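Local coordinates for protein prgH (Salmonella enterica subsp. enterica serovar Typhimurium, PDB 4G2S) that probably serves as a structural component of the SPI-1 type III secretion basal body and carries an FHA domain, in a pathogen that invades host cells, at residues A[12-17]-A[98-103]. Residues are numbered along the deposited sequence; the frame is centred on the assembly and turned at random.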
# COMPACT_ATOMS: atom_id res chain seq x y z
N LEU A 12 17.95 -2.80 19.01
CA LEU A 12 18.11 -2.20 20.34
C LEU A 12 17.98 -0.69 20.29
O LEU A 12 18.08 -0.04 21.31
CB LEU A 12 19.47 -2.56 20.96
CG LEU A 12 19.84 -4.04 21.12
CD1 LEU A 12 21.17 -4.13 21.85
CD2 LEU A 12 18.74 -4.77 21.87
N ASN A 13 17.80 -0.15 19.09
CA ASN A 13 17.41 1.22 18.83
C ASN A 13 16.58 1.30 17.55
O ASN A 13 16.11 0.25 17.07
CB ASN A 13 18.62 2.15 18.80
CG ASN A 13 19.45 2.00 17.55
OD1 ASN A 13 19.32 1.02 16.84
ND2 ASN A 13 20.41 2.90 17.37
N SER A 14 16.44 2.51 17.00
CA SER A 14 15.50 2.79 15.88
C SER A 14 14.04 2.86 16.37
O SER A 14 13.72 2.57 17.54
CB SER A 14 15.64 1.84 14.69
OG SER A 14 14.83 0.64 14.82
N SER A 15 13.16 3.29 15.48
CA SER A 15 11.72 3.34 15.74
C SER A 15 11.10 1.95 15.92
O SER A 15 9.99 1.80 16.46
CB SER A 15 11.03 4.10 14.61
OG SER A 15 11.16 3.32 13.44
N LEU A 16 11.83 0.92 15.48
CA LEU A 16 11.44 -0.46 15.65
C LEU A 16 12.19 -1.16 16.81
O LEU A 16 12.25 -2.38 16.87
CB LEU A 16 11.69 -1.22 14.35
CG LEU A 16 10.90 -0.73 13.13
CD1 LEU A 16 11.03 -1.78 12.06
CD2 LEU A 16 9.45 -0.40 13.44
N ASN A 17 12.76 -0.38 17.69
CA ASN A 17 13.38 -0.92 18.96
C ASN A 17 12.50 -1.99 19.59
O ASN A 17 11.29 -1.80 19.82
CB ASN A 17 13.61 0.24 19.94
CG ASN A 17 14.44 -0.16 21.17
OD1 ASN A 17 14.93 -1.28 21.27
ND2 ASN A 17 14.62 0.78 22.10
N GLY A 98 26.53 0.87 11.13
CA GLY A 98 26.23 2.29 10.95
C GLY A 98 25.65 2.85 12.27
O GLY A 98 26.23 2.62 13.35
N GLU A 99 24.53 3.57 12.20
CA GLU A 99 23.89 4.10 13.43
C GLU A 99 22.86 3.14 14.03
O GLU A 99 22.20 3.47 15.02
CB GLU A 99 23.21 5.47 13.17
CG GLU A 99 23.60 6.56 14.14
CD GLU A 99 24.98 7.14 13.87
OE1 GLU A 99 25.85 6.40 13.34
OE2 GLU A 99 25.20 8.34 14.20
N LEU A 100 22.68 1.97 13.43
CA LEU A 100 21.82 0.98 14.01
C LEU A 100 22.51 0.16 15.08
O LEU A 100 23.70 -0.22 14.94
CB LEU A 100 21.31 0.04 12.92
CG LEU A 100 20.19 -0.87 13.29
CD1 LEU A 100 18.91 -0.08 13.60
CD2 LEU A 100 20.02 -1.88 12.18
N LEU A 101 21.76 -0.19 16.12
CA LEU A 101 22.25 -1.07 17.17
C LEU A 101 21.37 -2.34 17.27
O LEU A 101 20.12 -2.28 17.42
CB LEU A 101 22.32 -0.27 18.48
CG LEU A 101 23.34 -0.60 19.56
CD1 LEU A 101 23.16 0.32 20.75
CD2 LEU A 101 23.10 -2.02 19.98
N ILE A 102 22.01 -3.51 17.13
CA ILE A 102 21.31 -4.77 17.11
C ILE A 102 21.95 -5.69 18.09
O ILE A 102 23.02 -5.46 18.57
CB ILE A 102 21.36 -5.47 15.72
CG1 ILE A 102 22.79 -5.85 15.36
CG2 ILE A 102 20.85 -4.54 14.61
CD1 ILE A 102 22.85 -6.69 14.08
N LEU A 103 21.30 -6.81 18.31
CA LEU A 103 21.80 -7.80 19.21
C LEU A 103 21.36 -9.12 18.59
O LEU A 103 20.28 -9.16 18.06
CB LEU A 103 21.17 -7.55 20.60
CG LEU A 103 21.71 -8.58 21.59
CD1 LEU A 103 21.98 -7.90 22.93
CD2 LEU A 103 20.80 -9.78 21.73
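In this FHA-type β-fold, the antiparallel pairing of strands 7-11 and 100-106 runs on past residue 11, first through a backbone bond and then through an asparagine side chain that replaces a main-chain acceptor. Leu12 N donates to Leu101 O at 2.7 Å, the last backbone bond between the two segments. Beyond it the carboxamide of Asn13 takes over: OD1 accepts from Leu101 N at 2.8 Å, the donor lying well above the amide's carbonyl plane, while ND2 gives a hydrogen to Glu99 O at 3.0 Å, almost within the amide plane. Two bonds thus fix the flip of this group, which chi1 of 74° places between its own backbone N and carbonyl carbon. The Leu12 and Leu101 side chains cross obliquely, bringing Leu12 CD1 to a tight 3.4 Å from Leu101 CD2; CD1 also lies against CB of Leu103, and Trp111 packs on Leu12 and Leu103. Leu100, leaving the strand on the other face, turns CD1 back to the edge, near Asn13 OD1 and Ser14 CB; Ile54 touches Leu100 and Ser14. Further out, a type I turn from Ser14 to Asn17 follows, and Asn17 reaches a second subunit. Ser14 OG steadies its start, donating to Asn13 O and accepting from Leu16 N at 3.1 Å in an ST turn.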